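Local coordinates for SusD superfamily protein (PDB 3MCX) that is of uncharacterised function but, as a zinc-binding SusD-family protein of the Bacteroides outer membrane, probably helps capture glycans for uptake, at residues A[129-134]-A[181-186]. Numbering follows the deposited sequence. Where two conformers were deposited one is given.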
ATOM      1  N   ARG A 129      13.875  -5.556   1.765  1.00  5.97           N
ATOM      2  CA  ARG A 129      13.810  -6.825   1.007  1.00  6.22           C
ATOM      3  C   ARG A 129      12.499  -7.571   1.289  1.00  6.05           C
ATOM      4  O   ARG A 129      11.845  -8.081   0.388  1.00  6.24           O
ATOM      5  CB  ARG A 129      14.987  -7.732   1.342  1.00  6.73           C
ATOM      6  CG  ARG A 129      15.191  -8.859   0.329  1.00  6.54           C
ATOM      7  CD  ARG A 129      16.410  -9.680   0.586  1.00  6.59           C
ATOM      8  NE  ARG A 129      16.335 -10.483   1.797  1.00  6.65           N
ATOM      9  CZ  ARG A 129      17.345 -11.184   2.279  1.00  6.40           C
ATOM     10  NH1 ARG A 129      18.503 -11.167   1.662  1.00  7.45           N
ATOM     11  NH2 ARG A 129      17.205 -11.927   3.386  1.00  7.77           N
ATOM     12  N   GLY A 130      12.138  -7.647   2.552  1.00  6.12           N
ATOM     13  CA  GLY A 130      10.897  -8.307   2.935  1.00  6.90           C
ATOM     14  C   GLY A 130       9.667  -7.605   2.422  1.00  7.25           C
ATOM     15  O   GLY A 130       8.742  -8.230   1.859  1.00  7.35           O
ATOM     16  N   LEU A 131       9.663  -6.272   2.551  1.00  6.92           N
ATOM     17  CA  LEU A 131       8.539  -5.480   2.042  1.00  6.96           C
ATOM     18  C   LEU A 131       8.384  -5.651   0.523  1.00  6.91           C
ATOM     19  O   LEU A 131       7.269  -5.801   0.015  1.00  6.63           O
ATOM     20  CB  LEU A 131       8.777  -4.021   2.387  1.00  7.11           C
ATOM     21  CG  LEU A 131       7.713  -3.019   1.987  1.00  8.50           C
ATOM     22  CD1 LEU A 131       6.345  -3.443   2.513  1.00  8.25           C
ATOM     23  CD2 LEU A 131       8.129  -1.610   2.527  1.00  9.09           C
ATOM     24  N   SER A 132       9.520  -5.669  -0.174  1.00  6.26           N
ATOM     25  CA  SER A 132       9.505  -5.816  -1.620  1.00  6.19           C
ATOM     26  C   SER A 132       8.928  -7.182  -2.030  1.00  6.31           C
ATOM     27  O   SER A 132       8.090  -7.261  -2.914  1.00  7.50           O
ATOM     28  CB  SER A 132      10.882  -5.538  -2.174  1.00  7.20           C
ATOM     29  OG  SER A 132      11.267  -4.171  -1.961  1.00  7.38           O
ATOM     30  N   LEU A 133       9.383  -8.259  -1.381  1.00  6.13           N
ATOM     31  CA  LEU A 133       8.880  -9.590  -1.714  1.00  6.70           C
ATOM     32  C   LEU A 133       7.376  -9.640  -1.398  1.00  6.97           C
ATOM     33  O   LEU A 133       6.601 -10.218  -2.175  1.00  6.58           O
ATOM     34  CB  LEU A 133       9.645 -10.650  -0.951  1.00  6.28           C
ATOM     35  CG  LEU A 133       9.152 -12.094  -1.164  1.00  6.41           C
ATOM     36  CD1 LEU A 133       9.104 -12.514  -2.631  1.00  7.56           C
ATOM     37  CD2 LEU A 133       9.987 -13.100  -0.323  1.00  7.88           C
ATOM     38  N   PHE A 134       6.939  -9.051  -0.282  1.00  6.69           N
ATOM     39  CA  PHE A 134       5.519  -8.988   0.072  1.00  7.18           C
ATOM     40  C   PHE A 134       4.707  -8.312  -1.036  1.00  7.45           C
ATOM     41  O   PHE A 134       3.659  -8.805  -1.449  1.00  7.57           O
ATOM     42  CB  PHE A 134       5.367  -8.241   1.408  1.00  7.05           C
ATOM     43  CG  PHE A 134       3.951  -8.042   1.875  1.00  6.44           C
ATOM     44  CD1 PHE A 134       3.145  -9.110   2.175  1.00  7.97           C
ATOM     45  CD2 PHE A 134       3.448  -6.772   2.065  1.00  7.69           C
ATOM     46  CE1 PHE A 134       1.866  -8.916   2.665  1.00  9.02           C
ATOM     47  CE2 PHE A 134       2.156  -6.578   2.534  1.00  8.00           C
ATOM     48  CZ  PHE A 134       1.384  -7.639   2.848  1.00  8.84           C
ATOM     49  N   SER A 181      10.496 -13.501   8.020  1.00  6.73           N
ATOM     50  CA  SER A 181      11.864 -13.690   8.471  0.50  6.72           C
ATOM     51  C   SER A 181      12.694 -12.397   8.339  1.00  6.71           C
ATOM     52  O   SER A 181      13.399 -11.977   9.277  1.00  6.83           O
ATOM     53  CB  SER A 181      12.510 -14.805   7.649  0.50  6.79           C
ATOM     54  OG  SER A 181      13.845 -15.062   8.041  0.50  8.27           O
ATOM     55  N   ASP A 182      12.652 -11.792   7.165  1.00  6.89           N
ATOM     56  CA  ASP A 182      13.437 -10.576   6.913  1.00  7.13           C
ATOM     57  C   ASP A 182      13.053  -9.452   7.866  1.00  7.72           C
ATOM     58  O   ASP A 182      13.904  -8.819   8.474  1.00  7.71           O
ATOM     59  CB  ASP A 182      13.282 -10.112   5.477  1.00  7.14           C
ATOM     60  CG  ASP A 182      14.009 -11.003   4.474  1.00  7.70           C
ATOM     61  OD1 ASP A 182      14.731 -11.918   4.878  1.00  9.92           O
ATOM     62  OD2 ASP A 182      13.862 -10.720   3.254  1.00  8.74           O
HETATM   63  N   MSE A 183      11.767  -9.223   8.029  1.00  7.48           N
HETATM   64  CA  MSE A 183      11.339  -8.104   8.871  1.00  7.71           C
HETATM   65  C   MSE A 183      11.630  -8.396  10.328  1.00  7.69           C
HETATM   66  O   MSE A 183      12.067  -7.486  11.062  1.00  8.97           O
HETATM   67  CB  MSE A 183       9.874  -7.809   8.673  1.00  7.20           C
HETATM   68  CG  MSE A 183       9.471  -7.396   7.272  1.00  8.49           C
HETATM   69 SE   MSE A 183       7.632  -6.761   7.268  0.75  7.39          SE
HETATM   70  CE  MSE A 183       7.577  -6.245   5.417  1.00  8.36           C
ATOM     71  N   SER A 184      11.413  -9.638  10.755  1.00  7.41           N
ATOM     72  CA  SER A 184      11.645 -10.022  12.145  1.00  7.90           C
ATOM     73  C   SER A 184      13.129 -10.003  12.509  1.00  7.68           C
ATOM     74  O   SER A 184      13.515  -9.541  13.600  1.00  7.72           O
ATOM     75  CB  SER A 184      11.072 -11.429  12.407  1.00  8.15           C
ATOM     76  OG  SER A 184       9.669 -11.445  12.136  1.00 11.07           O
ATOM     77  N   ASN A 185      13.960 -10.535  11.619  1.00  6.90           N
ATOM     78  CA  ASN A 185      15.412 -10.580  11.829  1.00  7.18           C
ATOM     79  C   ASN A 185      16.020  -9.171  11.834  1.00  7.28           C
ATOM     80  O   ASN A 185      17.065  -8.963  12.462  1.00  7.58           O
ATOM     81  CB  ASN A 185      16.104 -11.460  10.788  1.00  7.62           C
ATOM     82  CG  ASN A 185      15.828 -12.944  10.989  1.00 10.87           C
ATOM     83  OD1 ASN A 185      15.658 -13.388  12.114  1.00 16.69           O
ATOM     84  ND2 ASN A 185      15.844 -13.722   9.899  1.00 13.44           N
ATOM     85  N   ALA A 186      15.359  -8.233  11.170  1.00  6.93           N
ATOM     86  CA  ALA A 186      15.776  -6.830  11.153  1.00  7.79           C
ATOM     87  C   ALA A 186      15.565  -6.103  12.478  1.00  7.97           C
ATOM     88  O   ALA A 186      16.309  -5.198  12.807  1.00  7.24           O
ATOM     89  CB  ALA A 186      15.016  -6.078  10.060  1.00  7.08           C
TER
HETATM   90  O   HOH W   1      12.372 -11.047   0.977  1.00  8.21           O
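A side-on, two-nitrogen salt bridge between R129 and D182 ties helix 115-140 to helix 172-186 within the helical, TPR-related scaffold of this SusD-family protein; segments 129-134 and 181-186 of these helices run nearly antiparallel (160°). R129 NE donates to D182 OD2 at 2.9 Å, and R129 NH2 donates to D182 OD1, also 2.9 Å; both bonds are almost straight and lie in the guanidinium plane. The carboxylate is tilted 44° against that plane, so each oxygen is met from above its own plane rather than within it. R129 reaches this position with CG anti to the backbone N (chi1 -164°) and a bend at chi3, which carries the guanidinium to D182. Its third nitrogen, NH1, is hydrogen-bonded to N99 on helix 81-106, so one buried cation links three helices. D182 is gripped further: Q178, one turn earlier, bonds OD1, and a water donates to OD2 at 2.7 Å and, weakly, to the carbonyl O of R129. These partners together would probably favour the ionised carboxylate. A leucine here in place of R129 removes both bonds to D182 and the one to N99, and would probably leave the buried carboxylate poorly compensated and the three helices less firmly joined. Beyond the ion pair, G130 faces D182, with CA atoms 5.2 Å apart; a CB at G130 would come tightly against D182 CB and M183 CG, so the glycine permits the close helix approach, 8.6 Å between the segment axes. M183, a selenomethionine, is extended beyond CG, so that its CE reaches the G130-L131 backbone, its other contacts including L207 and L208 of helix 201-214. This terminal CE settles 3.5 Å from L131 N and 3.9 Å from L131 CB.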